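Local coordinates for hypothetical protein (Vibrio cholerae, PDB 1XPJ) that is of unknown function but is probably a haloacid dehalogenase-like hydrolase that may take part in capsular polysaccharide biosynthesis, at residues L4-D9 with F41-S46. Residues are numbered along the deposited sequence; the frame is centred on the assembly and turned at random.
Sequences LIVDLD and FEIVIS
The backbone O of Val44 takes a nearly straight hydrogen bond of 2.7 Å from the amide N of Val6 (173° at the hydrogen), and CA of Ile5 adds a weaker C-H...O contact. Val6 O likewise accepts from Ser46 N at 2.9 Å and meets the CA of Ile45, although here the amide approaches from above the carbonyl plane. With Leu4 N to Glu42 O and Val44 N to Leu4 O, four backbone hydrogen bonds join the strands in a parallel ladder. Asp7 CA also makes a C-H...O contact to Ser46 O at 3.4 Å.

On one face, Leu4 and Ile43 run next to each other in the same direction, their CD1 methyls 4.0 Å apart, while Leu4 CD2 reaches obliquely to Phe41 CD1 at 3.8 Å. With Val6 CG1 anti to the backbone N (chi1 -170°), CG2 sits beside that N and leans back to Ile43 CG2. Leu33 of helix 27-38 covers Leu4, Val6 and Ile43 here. On the other face, Ile5 runs alongside Val44, with its CD1 3.7 Å from Val44 CB, and Ile5 CG2 touches Ser46 CB at 3.9 Å.

Strand 82-85 continues the sheet beyond 42-47, and along the other edge of 3-6 a strand of a second subunit pairs in parallel with Leu4, Ile5 and Val6, so the sheet runs on across the interface. Strand 3-6, helix 27-38 and strand 42-47 form a beta-alpha-beta crossover, and Asp7 and Asp9 follow the first strand in a DxDx(T/V)-like pattern, an arrangement consistent with the Rossmann-like core of haloacid dehalogenase-type hydrolases.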
ATOM      1  N   LEU A   4      15.695  11.802  -0.345  1.00 21.64           N
ATOM      2  CA  LEU A   4      14.774  12.854   0.007  1.00 21.28           C
ATOM      3  C   LEU A   4      13.388  12.353  -0.332  1.00 21.77           C
ATOM      4  O   LEU A   4      13.140  11.858  -1.448  1.00 21.58           O
ATOM      5  CB  LEU A   4      15.063  14.147  -0.752  1.00 20.88           C
ATOM      6  CG  LEU A   4      16.435  14.793  -0.579  1.00 21.49           C
ATOM      7  CD1 LEU A   4      16.501  16.120  -1.328  1.00 19.29           C
ATOM      8  CD2 LEU A   4      16.794  14.957   0.918  1.00 19.54           C
ATOM      9  N   ILE A   5      12.494  12.466   0.651  1.00 21.88           N
ATOM     10  CA  ILE A   5      11.084  12.208   0.454  1.00 21.84           C
ATOM     11  C   ILE A   5      10.386  13.570   0.350  1.00 22.40           C
ATOM     12  O   ILE A   5      10.306  14.332   1.330  1.00 21.70           O
ATOM     13  CB  ILE A   5      10.529  11.322   1.604  1.00 21.78           C
ATOM     14  CG1 ILE A   5      11.484  10.157   1.901  1.00 22.38           C
ATOM     15  CG2 ILE A   5       9.104  10.818   1.297  1.00 22.04           C
ATOM     16  CD1 ILE A   5      11.735   9.213   0.723  1.00 22.36           C
ATOM     17  N   VAL A   6       9.887  13.862  -0.851  1.00 22.57           N
ATOM     18  CA  VAL A   6       9.431  15.202  -1.202  1.00 23.40           C
ATOM     19  C   VAL A   6       7.948  15.234  -1.536  1.00 24.37           C
ATOM     20  O   VAL A   6       7.485  14.538  -2.463  1.00 25.02           O
ATOM     21  CB  VAL A   6      10.190  15.745  -2.437  1.00 23.38           C
ATOM     22  CG1 VAL A   6       9.890  17.230  -2.644  1.00 21.64           C
ATOM     23  CG2 VAL A   6      11.703  15.471  -2.312  1.00 23.62           C
ATOM     24  N   ASP A   7       7.213  16.051  -0.791  1.00 24.27           N
ATOM     25  CA  ASP A   7       5.803  16.304  -1.054  1.00 24.80           C
ATOM     26  C   ASP A   7       5.688  17.049  -2.398  1.00 25.57           C
ATOM     27  O   ASP A   7       6.681  17.600  -2.899  1.00 25.92           O
ATOM     28  CB  ASP A   7       5.247  17.137   0.097  1.00 24.85           C
ATOM     29  CG  ASP A   7       3.739  17.284   0.065  1.00 26.01           C
ATOM     30  OD1 ASP A   7       3.021  16.325  -0.268  1.00 27.79           O
ATOM     31  OD2 ASP A   7       3.173  18.353   0.391  1.00 30.58           O
ATOM     32  N   LEU A   8       4.496  17.068  -2.998  1.00 25.10           N
ATOM     33  CA  LEU A   8       4.370  17.663  -4.319  1.00 24.38           C
ATOM     34  C   LEU A   8       3.698  19.032  -4.255  1.00 24.50           C
ATOM     35  O   LEU A   8       4.349  20.032  -4.550  1.00 24.70           O
ATOM     36  CB  LEU A   8       3.640  16.701  -5.263  1.00 24.07           C
ATOM     37  CG  LEU A   8       3.209  17.104  -6.675  1.00 23.76           C
ATOM     38  CD1 LEU A   8       4.386  17.529  -7.544  1.00 23.30           C
ATOM     39  CD2 LEU A   8       2.491  15.907  -7.298  1.00 22.07           C
ATOM     40  N   ASP A   9       2.414  19.064  -3.872  1.00 24.10           N
ATOM     41  CA  ASP A   9       1.626  20.288  -3.828  1.00 24.17           C
ATOM     42  C   ASP A   9       2.021  21.186  -2.655  1.00 24.22           C
ATOM     43  O   ASP A   9       1.896  20.798  -1.492  1.00 24.74           O
ATOM     44  CB  ASP A   9       0.123  19.962  -3.752  1.00 24.58           C
ATOM     45  CG  ASP A   9      -0.377  19.174  -4.964  1.00 24.30           C
ATOM     46  OD1 ASP A   9      -0.255  19.666  -6.096  1.00 24.82           O
ATOM     47  OD2 ASP A   9      -0.908  18.051  -4.885  1.00 24.37           O
ATOM     48  N   PHE A  41      21.903  11.889  -3.539  1.00 20.18           N
ATOM     49  CA  PHE A  41      20.583  11.644  -2.942  1.00 20.12           C
ATOM     50  C   PHE A  41      19.582  11.195  -3.996  1.00 21.15           C
ATOM     51  O   PHE A  41      19.484  11.807  -5.058  1.00 21.71           O
ATOM     52  CB  PHE A  41      20.004  12.924  -2.335  1.00 19.21           C
ATOM     53  CG  PHE A  41      20.586  13.312  -1.012  1.00 17.91           C
ATOM     54  CD1 PHE A  41      19.916  13.007   0.175  1.00 17.18           C
ATOM     55  CD2 PHE A  41      21.777  14.023  -0.942  1.00 15.39           C
ATOM     56  CE1 PHE A  41      20.448  13.383   1.421  1.00 15.01           C
ATOM     57  CE2 PHE A  41      22.313  14.405   0.290  1.00 15.24           C
ATOM     58  CZ  PHE A  41      21.652  14.081   1.470  1.00 15.31           C
ATOM     59  N   GLU A  42      18.802  10.166  -3.675  1.00 22.07           N
ATOM     60  CA  GLU A  42      17.685   9.737  -4.494  1.00 23.05           C
ATOM     61  C   GLU A  42      16.470  10.599  -4.173  1.00 23.64           C
ATOM     62  O   GLU A  42      16.253  10.944  -3.004  1.00 24.08           O
ATOM     63  CB  GLU A  42      17.361   8.275  -4.208  1.00 23.52           C
ATOM     64  CG  GLU A  42      18.483   7.292  -4.545  1.00 25.65           C
ATOM     65  CD  GLU A  42      18.249   5.911  -3.933  1.00 28.83           C
ATOM     66  OE1 GLU A  42      17.106   5.403  -4.032  1.00 30.03           O
ATOM     67  OE2 GLU A  42      19.196   5.329  -3.343  1.00 29.32           O
ATOM     68  N   ILE A  43      15.675  10.948  -5.191  1.00 23.24           N
ATOM     69  CA  ILE A  43      14.529  11.828  -4.980  1.00 23.21           C
ATOM     70  C   ILE A  43      13.206  11.052  -5.104  1.00 23.46           C
ATOM     71  O   ILE A  43      12.893  10.507  -6.176  1.00 23.75           O
ATOM     72  CB  ILE A  43      14.535  13.000  -6.006  1.00 23.10           C
ATOM     73  CG1 ILE A  43      15.921  13.687  -6.143  1.00 22.84           C
ATOM     74  CG2 ILE A  43      13.347  13.951  -5.749  1.00 22.41           C
ATOM     75  CD1 ILE A  43      16.393  14.542  -4.994  1.00 21.24           C
ATOM     76  N   VAL A  44      12.421  11.033  -4.030  1.00 23.41           N
ATOM     77  CA  VAL A  44      11.131  10.333  -4.030  1.00 23.05           C
ATOM     78  C   VAL A  44       9.987  11.345  -3.885  1.00 23.41           C
ATOM     79  O   VAL A  44       9.847  11.987  -2.843  1.00 24.27           O
ATOM     80  CB  VAL A  44      11.051   9.274  -2.886  1.00 23.10           C
ATOM     81  CG1 VAL A  44       9.666   8.612  -2.834  1.00 22.96           C
ATOM     82  CG2 VAL A  44      12.163   8.208  -3.017  1.00 21.79           C
ATOM     83  N   ILE A  45       9.178  11.493  -4.925  1.00 23.05           N
ATOM     84  CA  ILE A  45       8.004  12.329  -4.843  1.00 23.68           C
ATOM     85  C   ILE A  45       6.896  11.479  -4.196  1.00 24.07           C
ATOM     86  O   ILE A  45       6.579  10.394  -4.677  1.00 24.58           O
ATOM     87  CB  ILE A  45       7.577  12.836  -6.259  1.00 23.92           C
ATOM     88  CG1 ILE A  45       8.774  13.316  -7.091  1.00 23.92           C
ATOM     89  CG2 ILE A  45       6.452  13.883  -6.168  1.00 24.30           C
ATOM     90  CD1 ILE A  45       9.509  14.531  -6.579  1.00 24.06           C
ATOM     91  N   SER A  46       6.336  11.970  -3.096  1.00 23.98           N
ATOM     92  CA  SER A  46       5.341  11.247  -2.318  1.00 24.02           C
ATOM     93  C   SER A  46       4.196  12.208  -2.143  1.00 23.50           C
ATOM     94  O   SER A  46       4.411  13.311  -1.661  1.00 24.57           O
ATOM     95  CB  SER A  46       5.932  10.918  -0.952  1.00 24.22           C
ATOM     96  OG  SER A  46       5.331   9.784  -0.364  1.00 26.64           O
TER